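Local coordinates for protein tannase (Lactobacillus plantarum, PDB 3WA7) that hydrolyses the galloyl ester bonds of tannins, using an alpha/beta-hydrolase fold, at residues Arg4-Ala9 against Val143-Gly148; Ala263-Tyr268 against Leu282-Ala287; Leu272-Ser277 against Pro427-Ile432. All blocks are in the same frame, centred on the assembly; numbering follows the deposited sequence. Where two conformers were deposited one is given.

Interaction 1 of 3, residues Arg4-Ala9 against Val143-Gly148; sequences RLIFDA and VKYNQG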
loop_
_atom_site.group_PDB
_atom_site.type_symbol
_atom_site.label_atom_id
_atom_site.label_comp_id
_atom_site.label_asym_id
_atom_site.label_seq_id
_atom_site.Cartn_x
_atom_site.Cartn_y
_atom_site.Cartn_z
ATOM N N ARG A 4 -22.484 21.602 5.938
ATOM C CA ARG A 4 -21.095 22.053 6.237
ATOM C C ARG A 4 -20.092 21.374 5.307
ATOM O O ARG A 4 -20.415 21.057 4.163
ATOM C CB ARG A 4 -20.748 21.744 7.695
ATOM C CG ARG A 4 -20.757 20.263 8.032
ATOM C CD ARG A 4 -20.669 20.033 9.529
ATOM N NE ARG A 4 -21.856 20.524 10.223
ATOM C CZ ARG A 4 -22.099 20.328 11.515
ATOM N NH1 ARG A 4 -21.235 19.652 12.260
ATOM N NH2 ARG A 4 -23.209 20.808 12.064
ATOM N N LEU A 5 -18.880 21.151 5.806
ATOM C CA LEU A 5 -17.823 20.521 5.020
ATOM C C LEU A 5 -17.521 21.324 3.760
ATOM O O LEU A 5 -17.138 20.772 2.730
ATOM C CB LEU A 5 -18.209 19.088 4.646
ATOM C CG LEU A 5 -18.463 18.150 5.828
ATOM C CD1 LEU A 5 -18.720 16.740 5.309
ATOM C CD2 LEU A 5 -17.258 18.158 6.766
ATOM N N ILE A 6 -17.705 22.635 3.852
ATOM C CA ILE A 6 -17.429 23.521 2.734
ATOM C C ILE A 6 -16.028 24.089 2.904
ATOM O O ILE A 6 -15.738 24.762 3.895
ATOM C CB ILE A 6 -18.432 24.694 2.679
ATOM C CG1 ILE A 6 -19.839 24.166 2.400
ATOM C CG2 ILE A 6 -18.004 25.698 1.616
ATOM C CD1 ILE A 6 -19.976 23.444 1.075
ATOM N N PHE A 7 -15.156 23.807 1.943
ATOM C CA PHE A 7 -13.793 24.307 2.003
ATOM C C PHE A 7 -13.788 25.808 1.750
ATOM O O PHE A 7 -14.442 26.292 0.824
ATOM C CB PHE A 7 -12.919 23.624 0.953
ATOM C CG PHE A 7 -11.497 24.106 0.951
ATOM C CD1 PHE A 7 -10.610 23.692 1.937
ATOM C CD2 PHE A 7 -11.054 25.001 -0.019
ATOM C CE1 PHE A 7 -9.298 24.163 1.959
ATOM C CE2 PHE A 7 -9.747 25.477 -0.004
ATOM C CZ PHE A 7 -8.867 25.057 0.987
ATOM N N ASP A 8 -13.046 26.534 2.580
ATOM C CA ASP A 8 -12.930 27.985 2.466
ATOM C C ASP A 8 -11.497 28.314 2.051
ATOM O O ASP A 8 -10.555 28.073 2.807
ATOM C CB ASP A 8 -13.233 28.640 3.815
ATOM C CG ASP A 8 -13.334 30.152 3.720
ATOM O OD1 ASP A 8 -12.653 30.749 2.861
ATOM O OD2 ASP A 8 -14.090 30.741 4.517
ATOM N N ALA A 9 -11.334 28.859 0.850
ATOM C CA ALA A 9 -10.013 29.206 0.346
ATOM C C ALA A 9 -9.289 30.204 1.247
ATOM O O ALA A 9 -8.065 30.332 1.181
ATOM C CB ALA A 9 -10.124 29.764 -1.067
ATOM N N VAL A 143 -12.836 16.130 -0.740
ATOM C CA VAL A 143 -12.149 16.797 -1.842
ATOM C C VAL A 143 -13.057 16.989 -3.051
ATOM O O VAL A 143 -13.182 18.100 -3.571
ATOM C CB VAL A 143 -10.896 16.001 -2.275
ATOM C CG1 VAL A 143 -10.328 16.569 -3.577
ATOM C CG2 VAL A 143 -9.845 16.060 -1.181
ATOM N N LYS A 144 -13.697 15.909 -3.489
ATOM C CA LYS A 144 -14.568 15.967 -4.659
ATOM C C LYS A 144 -15.800 16.841 -4.438
ATOM O O LYS A 144 -16.261 17.511 -5.362
ATOM C CB LYS A 144 -14.964 14.547 -5.085
ATOM C CG LYS A 144 -13.743 13.685 -5.424
ATOM C CD LYS A 144 -14.104 12.335 -6.040
ATOM C CE LYS A 144 -14.530 12.461 -7.496
ATOM N NZ LYS A 144 -14.861 11.116 -8.076
ATOM N N TYR A 145 -16.316 16.844 -3.212
ATOM C CA TYR A 145 -17.483 17.659 -2.872
ATOM C C TYR A 145 -17.113 19.128 -3.019
ATOM O O TYR A 145 -17.959 19.975 -3.323
ATOM C CB TYR A 145 -17.909 17.385 -1.425
ATOM C CG TYR A 145 -19.079 18.213 -0.933
ATOM C CD1 TYR A 145 -20.315 18.163 -1.576
ATOM C CD2 TYR A 145 -18.960 19.022 0.199
ATOM C CE1 TYR A 145 -21.408 18.894 -1.104
ATOM C CE2 TYR A 145 -20.045 19.759 0.681
ATOM C CZ TYR A 145 -21.265 19.687 0.024
ATOM O OH TYR A 145 -22.346 20.400 0.499
ATOM N N ASN A 146 -15.834 19.418 -2.808
ATOM C CA ASN A 146 -15.342 20.784 -2.881
ATOM C C ASN A 146 -14.654 21.173 -4.180
ATOM O O ASN A 146 -13.798 22.053 -4.200
ATOM C CB ASN A 146 -14.431 21.055 -1.684
ATOM C CG ASN A 146 -15.219 21.315 -0.415
ATOM O OD1 ASN A 146 -15.906 22.331 -0.302
ATOM N ND2 ASN A 146 -15.137 20.395 0.538
ATOM N N GLN A 147 -15.033 20.513 -5.270
ATOM C CA GLN A 147 -14.472 20.838 -6.574
ATOM C C GLN A 147 -14.717 22.331 -6.793
ATOM O O GLN A 147 -15.790 22.838 -6.467
ATOM C CB GLN A 147 -15.186 20.042 -7.665
ATOM C CG GLN A 147 -14.760 20.392 -9.081
ATOM C CD GLN A 147 -15.546 19.621 -10.124
ATOM O OE1 GLN A 147 -16.775 19.665 -10.144
ATOM N NE2 GLN A 147 -14.841 18.911 -10.998
ATOM N N GLY A 148 -13.727 23.026 -7.339
ATOM C CA GLY A 148 -13.874 24.450 -7.583
ATOM C C GLY A 148 -13.396 25.283 -6.409
ATOM O O GLY A 148 -12.614 26.220 -6.577
#
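Asn146 OD1 accepts from two donors: the backbone N of Phe7 reaches it at 2.8 Å with an almost straight N-H...O angle of 176°, and Arg149 NE, just beyond the segment, gives a second bond. The Phe7 N-H approaches from above the plane of the side-chain carbonyl. The other end of the same amide is engaged too. Its ND2 donates to Leu5 O at 3.0 Å (163° at the hydrogen), with that acceptor lying close to the amide plane, and also to Tyr142 O in the last turns of helix 131-145. Four bonds therefore fix the rotation of a buried amide, which pairs with the C=O of Leu5 and the N-H of Phe7 much as a peptide group would. The first torsion sets CG anti to the carbonyl carbon of Asn146 (chi1 -78°), pointing it at the chain 4-9. Against Asn146 OD1, Phe7 CB rests at 3.5 Å, while the phenyl ring beyond leads away to Ala29 and Ile32 of strand 22-33. An alanine at Asn146 would probably leave Leu5 O and Phe7 N without this mate and Arg149 NE without one acceptor, letting the N-terminal chain shift. Tyr145 adds a flank to the contact: its CD2 lies 3.6 Å from Leu5 O, which sits in the ring plane at the edge, and its CE2 is 3.7 Å from Arg4 O. Ile6 CD1 closes obliquely on Tyr145 CE2 at 3.7 Å, although the CB of Ile6 points away. Together the amide bonds and the Tyr145 flank fasten the N-terminal chain, just before strand 13-19 at one border of the main sheet, to the C-terminal end of helix 131-145, a flanking helix of the alpha/beta-hydrolase fold.

Interaction 2 of 3, residues Ala263-Tyr268 against Leu282-Ala287; sequences AQFSTY and LTLNEA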
loop_
_atom_site.group_PDB
_atom_site.type_symbol
_atom_site.label_atom_id
_atom_site.label_comp_id
_atom_site.label_asym_id
_atom_site.label_seq_id
_atom_site.Cartn_x
_atom_site.Cartn_y
_atom_site.Cartn_z
ATOM N N ALA A 263 1.443 -25.875 -0.296
ATOM C CA ALA A 263 0.653 -26.754 -1.148
ATOM C C ALA A 263 -0.681 -26.107 -1.511
ATOM O O ALA A 263 -1.114 -26.158 -2.663
ATOM C CB ALA A 263 0.409 -28.084 -0.440
ATOM N N GLN A 264 -1.333 -25.498 -0.529
ATOM C CA GLN A 264 -2.618 -24.870 -0.788
ATOM C C GLN A 264 -2.516 -23.634 -1.680
ATOM O O GLN A 264 -3.479 -23.275 -2.358
ATOM C CB GLN A 264 -3.321 -24.546 0.531
ATOM C CG GLN A 264 -3.889 -25.785 1.226
ATOM C CD GLN A 264 -4.752 -26.634 0.299
ATOM O OE1 GLN A 264 -4.256 -27.523 -0.401
ATOM N NE2 GLN A 264 -6.048 -26.351 0.278
ATOM N N PHE A 265 -1.352 -22.990 -1.703
ATOM C CA PHE A 265 -1.195 -21.823 -2.561
ATOM C C PHE A 265 -1.363 -22.219 -4.029
ATOM O O PHE A 265 -1.853 -21.428 -4.833
ATOM C CB PHE A 265 0.179 -21.168 -2.375
ATOM C CG PHE A 265 0.352 -19.899 -3.166
ATOM C CD1 PHE A 265 -0.421 -18.776 -2.880
ATOM C CD2 PHE A 265 1.279 -19.827 -4.205
ATOM C CE1 PHE A 265 -0.277 -17.600 -3.612
ATOM C CE2 PHE A 265 1.435 -18.655 -4.948
ATOM C CZ PHE A 265 0.650 -17.537 -4.647
ATOM N N SER A 266 -0.953 -23.435 -4.390
ATOM C CA SER A 266 -1.095 -23.865 -5.783
ATOM C C SER A 266 -2.562 -23.845 -6.187
ATOM O O SER A 266 -2.913 -23.390 -7.273
ATOM C CB SER A 266 -0.523 -25.274 -5.992
ATOM O OG SER A 266 0.880 -25.291 -5.804
ATOM N N THR A 267 -3.423 -24.332 -5.303
ATOM C CA THR A 267 -4.847 -24.356 -5.593
ATOM C C THR A 267 -5.402 -22.942 -5.702
ATOM O O THR A 267 -6.159 -22.632 -6.621
ATOM C CB THR A 267 -5.605 -25.131 -4.510
ATOM O OG1 THR A 267 -5.117 -26.478 -4.483
ATOM C CG2 THR A 267 -7.101 -25.144 -4.803
ATOM N N TYR A 268 -5.027 -22.091 -4.756
ATOM C CA TYR A 268 -5.476 -20.707 -4.766
ATOM C C TYR A 268 -5.011 -20.008 -6.044
ATOM O O TYR A 268 -5.803 -19.392 -6.760
ATOM C CB TYR A 268 -4.917 -19.954 -3.555
ATOM C CG TYR A 268 -5.117 -18.459 -3.662
ATOM C CD1 TYR A 268 -6.394 -17.902 -3.634
ATOM C CD2 TYR A 268 -4.029 -17.606 -3.854
ATOM C CE1 TYR A 268 -6.585 -16.529 -3.798
ATOM C CE2 TYR A 268 -4.209 -16.237 -4.020
ATOM C CZ TYR A 268 -5.489 -15.704 -3.991
ATOM O OH TYR A 268 -5.668 -14.347 -4.154
ATOM N N LEU A 282 -1.983 -19.149 -16.145
ATOM C CA LEU A 282 -0.770 -19.350 -15.356
ATOM C C LEU A 282 -1.097 -20.292 -14.207
ATOM O O LEU A 282 -2.139 -20.151 -13.560
ATOM C CB LEU A 282 -0.260 -18.018 -14.800
ATOM C CG LEU A 282 0.205 -17.002 -15.845
ATOM C CD1 LEU A 282 0.623 -15.714 -15.150
ATOM C CD2 LEU A 282 1.368 -17.580 -16.641
ATOM N N THR A 283 -0.208 -21.245 -13.943
ATOM C CA THR A 283 -0.453 -22.217 -12.883
ATOM C C THR A 283 0.786 -22.634 -12.100
ATOM O O THR A 283 1.914 -22.238 -12.407
ATOM C CB THR A 283 -1.066 -23.518 -13.458
ATOM O OG1 THR A 283 -0.140 -24.102 -14.381
ATOM C CG2 THR A 283 -2.381 -23.239 -14.178
ATOM N N LEU A 284 0.542 -23.440 -11.075
ATOM C CA LEU A 284 1.587 -23.998 -10.231
ATOM C C LEU A 284 1.198 -25.450 -10.009
ATOM O O LEU A 284 0.013 -25.763 -9.889
ATOM C CB LEU A 284 1.647 -23.292 -8.877
ATOM C CG LEU A 284 2.227 -21.877 -8.838
ATOM C CD1 LEU A 284 2.126 -21.330 -7.417
ATOM C CD2 LEU A 284 3.678 -21.901 -9.308
ATOM N N ASN A 285 2.178 -26.344 -9.970
ATOM C CA ASN A 285 1.846 -27.740 -9.735
ATOM C C ASN A 285 1.887 -27.997 -8.240
ATOM O O ASN A 285 2.076 -27.075 -7.445
ATOM C CB ASN A 285 2.812 -28.685 -10.462
ATOM C CG ASN A 285 4.238 -28.569 -9.965
ATOM O OD1 ASN A 285 4.489 -28.128 -8.842
ATOM N ND2 ASN A 285 5.183 -28.992 -10.796
ATOM N N GLU A 286 1.714 -29.255 -7.862
ATOM C CA GLU A 286 1.709 -29.633 -6.460
ATOM C C GLU A 286 2.990 -29.278 -5.705
ATOM O O GLU A 286 2.966 -29.125 -4.486
ATOM C CB GLU A 286 1.402 -31.135 -6.345
ATOM C CG GLU A 286 1.513 -31.704 -4.942
ATOM C CD GLU A 286 2.898 -32.246 -4.636
ATOM O OE1 GLU A 286 3.107 -32.742 -3.509
ATOM O OE2 GLU A 286 3.776 -32.181 -5.522
ATOM N N ALA A 287 4.099 -29.120 -6.422
ATOM C CA ALA A 287 5.377 -28.802 -5.782
ATOM C C ALA A 287 5.753 -27.319 -5.790
ATOM O O ALA A 287 6.847 -26.950 -5.367
ATOM C CB ALA A 287 6.490 -29.621 -6.430
#
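Ser266 OG and Leu284 CG each lie anti to their own carbonyl carbon, and Phe265 CG lies anti to its backbone N (chi1 -176°); these torsions turn Ser266 OG to Asn285 O and set Phe265 CG and Leu284 CG where the phenyl ring and a leucine methyl can meet. The contact is a helix-to-loop return within the long insertion between sheet strands 199-203 and 410-414, a position where alpha/beta-hydrolases commonly carry a lid, and the loop makes an Asx turn at Asn285, shortly before helix 291-309. Leu284 passes nearest the helix, its CA only 5.2 Å from the CA of Ser266, a closeness that a small side chain such as serine probably allows. In one of the two conformers modelled for this serine, chi1 is -66° and OG donates to Asn285 O at 2.7 Å. That hydroxyl stands somewhat out of the carbonyl plane, with a C=O...O angle of 145°. Because the bond rests on one conformer, it may be only partly populated. In the same conformer, Leu284 CB sits 3.7 Å from Ser266 OG, flanking the polar pair with an aliphatic carbon. The branch of the leucine goes to the aromatic ring, where Leu284 CD1 meets Phe265 CD2 at 3.6 Å in an oblique approach. Trp218 of helix 209-220 touches both Phe265 and Leu284, and Phe292 of helix 291-309 also packs on the leucine, so this end of the contact is largely apolar. The backbone of the loop is tied separately: Leu284 N donates to Asn270 OD1 near the end of helix 252-271, and Ala287 O accepts from Lys262 NZ. At the Asx turn, Asn285 OD1 receives both Ala287 N, which stands above its carbonyl plane, and Met289 N.

Interaction 3 of 3, residues Leu272-Ser277 against Pro427-Ile432; sequences LQLTAS and PIILAI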
loop_
_atom_site.group_PDB
_atom_site.type_symbol
_atom_site.label_atom_id
_atom_site.label_comp_id
_atom_site.label_asym_id
_atom_site.label_seq_id
_atom_site.Cartn_x
_atom_site.Cartn_y
_atom_site.Cartn_z
ATOM N N LEU A 272 -7.346 -18.607 -9.631
ATOM C CA LEU A 272 -7.448 -17.184 -9.959
ATOM C C LEU A 272 -7.587 -17.014 -11.467
ATOM O O LEU A 272 -8.091 -16.000 -11.949
ATOM C CB LEU A 272 -6.204 -16.419 -9.494
ATOM C CG LEU A 272 -6.037 -16.150 -7.995
ATOM C CD1 LEU A 272 -4.722 -15.415 -7.762
ATOM C CD2 LEU A 272 -7.206 -15.320 -7.482
ATOM N N GLN A 273 -7.124 -18.013 -12.208
ATOM C CA GLN A 273 -7.184 -17.976 -13.658
ATOM C C GLN A 273 -6.443 -16.771 -14.228
ATOM O O GLN A 273 -6.940 -16.108 -15.139
ATOM C CB GLN A 273 -8.642 -17.953 -14.133
ATOM C CG GLN A 273 -9.454 -19.170 -13.716
ATOM C CD GLN A 273 -8.797 -20.473 -14.121
ATOM O OE1 GLN A 273 -8.415 -20.654 -15.277
ATOM N NE2 GLN A 273 -8.666 -21.392 -13.171
ATOM N N LEU A 274 -5.266 -16.474 -13.680
ATOM C CA LEU A 274 -4.463 -15.368 -14.189
ATOM C C LEU A 274 -4.055 -15.820 -15.580
ATOM O O LEU A 274 -3.790 -17.000 -15.791
ATOM C CB LEU A 274 -3.216 -15.152 -13.330
ATOM C CG LEU A 274 -3.423 -14.792 -11.859
ATOM C CD1 LEU A 274 -2.067 -14.621 -11.188
ATOM C CD2 LEU A 274 -4.237 -13.513 -11.748
ATOM N N THR A 275 -3.999 -14.897 -16.531
ATOM C CA THR A 275 -3.652 -15.283 -17.890
ATOM C C THR A 275 -2.521 -14.488 -18.510
ATOM O O THR A 275 -2.217 -13.368 -18.094
ATOM C CB THR A 275 -4.873 -15.157 -18.820
ATOM O OG1 THR A 275 -5.280 -13.787 -18.886
ATOM C CG2 THR A 275 -6.031 -15.987 -18.295
ATOM N N ALA A 276 -1.896 -15.093 -19.513
ATOM C CA ALA A 276 -0.818 -14.450 -20.244
ATOM C C ALA A 276 -1.524 -13.569 -21.267
ATOM O O ALA A 276 -2.731 -13.701 -21.468
ATOM C CB ALA A 276 0.037 -15.493 -20.942
ATOM N N SER A 277 -0.783 -12.676 -21.912
ATOM C CA SER A 277 -1.375 -11.782 -22.901
ATOM C C SER A 277 -2.152 -12.537 -23.979
ATOM O O SER A 277 -3.021 -11.963 -24.636
ATOM C CB SER A 277 -0.288 -10.931 -23.561
ATOM O OG SER A 277 0.633 -11.743 -24.265
ATOM N N PRO A 427 2.238 -8.828 -5.015
ATOM C CA PRO A 427 2.099 -7.703 -5.948
ATOM C C PRO A 427 1.999 -8.173 -7.407
ATOM O O PRO A 427 1.371 -7.520 -8.240
ATOM C CB PRO A 427 3.350 -6.865 -5.678
ATOM C CG PRO A 427 4.349 -7.883 -5.202
ATOM C CD PRO A 427 3.519 -8.760 -4.293
ATOM N N ILE A 428 2.611 -9.313 -7.713
ATOM C CA ILE A 428 2.554 -9.832 -9.076
ATOM C C ILE A 428 1.120 -10.223 -9.443
ATOM O O ILE A 428 0.668 -9.968 -10.559
ATOM C CB ILE A 428 3.500 -11.048 -9.245
ATOM C CG1 ILE A 428 4.956 -10.571 -9.150
ATOM C CG2 ILE A 428 3.249 -11.726 -10.588
ATOM C CD1 ILE A 428 5.979 -11.694 -9.078
ATOM N N ILE A 429 0.404 -10.832 -8.502
ATOM C CA ILE A 429 -0.982 -11.226 -8.744
ATOM C C ILE A 429 -1.824 -9.987 -9.038
ATOM O O ILE A 429 -2.641 -9.987 -9.959
ATOM C CB ILE A 429 -1.579 -11.969 -7.527
ATOM C CG1 ILE A 429 -0.988 -13.381 -7.440
ATOM C CG2 ILE A 429 -3.101 -12.034 -7.648
ATOM C CD1 ILE A 429 -1.347 -14.121 -6.161
ATOM N N LEU A 430 -1.618 -8.930 -8.260
ATOM C CA LEU A 430 -2.358 -7.689 -8.459
ATOM C C LEU A 430 -2.061 -7.105 -9.840
ATOM O O LEU A 430 -2.971 -6.730 -10.582
ATOM C CB LEU A 430 -1.988 -6.674 -7.372
ATOM C CG LEU A 430 -2.545 -5.253 -7.521
ATOM C CD1 LEU A 430 -4.066 -5.282 -7.593
ATOM C CD2 LEU A 430 -2.079 -4.410 -6.348
ATOM N N ALA A 431 -0.781 -7.035 -10.185
ATOM C CA ALA A 431 -0.378 -6.490 -11.474
ATOM C C ALA A 431 -0.973 -7.256 -12.656
ATOM O O ALA A 431 -1.465 -6.657 -13.614
ATOM C CB ALA A 431 1.144 -6.469 -11.577
ATOM N N ILE A 432 -0.929 -8.581 -12.596
ATOM C CA ILE A 432 -1.457 -9.376 -13.697
ATOM C C ILE A 432 -2.974 -9.311 -13.765
ATOM O O ILE A 432 -3.544 -9.222 -14.852
ATOM C CB ILE A 432 -0.999 -10.844 -13.594
ATOM C CG1 ILE A 432 0.523 -10.908 -13.753
ATOM C CG2 ILE A 432 -1.685 -11.690 -14.672
ATOM C CD1 ILE A 432 1.104 -12.304 -13.607
#
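Thr275 O lies 3.8 Å from Ile432 CG2, a backbone carbonyl against a methyl; neither segment has an aromatic ring, so the contact has no ring faces or edges, and everything else in it is aliphatic. Leu274 CB touches the same methyl, Ile432 CG2, at 4.0 Å, so that branch spans two successive residues of the loop. Ile432 CG1 lies anti to the carbonyl carbon (chi1 -65°), which leaves CG2 anti to the backbone N. One helical turn earlier, Ile429 meets two leucines at about right angles: its CG2 takes Leu272 CD1 at 3.8 Å, and its CG1 takes Leu274 CD1 at 4.1 Å. Leu274 thus lies between Ile429 and Ile432, with its methyl on one and its CB on the other, and Phe292 of helix 291-309 packs on it as well. Polar closure comes from beyond the segment, where Thr275 N bonds Asn436 OD1 at the end of helix 425-436. Ile429 and Ile432, three residues apart on the helix, thus receive Leu272 and Leu274, seating the inserted region between strands 199-203 and 410-414 on helix 425-436, which joins strands 410-414 and 440-444 of the alpha/beta-hydrolase core.

Overall arrangement
Interaction 1 stands apart, its centre 49 Å from that of interaction 2 and 38 Å from that of interaction 3. It ties the N-terminal chain to a helix flanking the sheet, partly buried, through a side-chain amide. Interactions 2 and 3 have centres 14 Å apart and share the loop after helix 252-271: one, buried but with exposed residues at its rim, folds that loop back on its own helix; the other, partly buried, lays it on helix 425-436. They touch, with Leu282 N 2.8 Å from Leu274 O, probably a hydrogen bond, and Leu282 CD1 3.8 Å from Ile432 CD1. Interaction 2 mixes a serine bond with ring packing, whereas interaction 3 is essentially aliphatic.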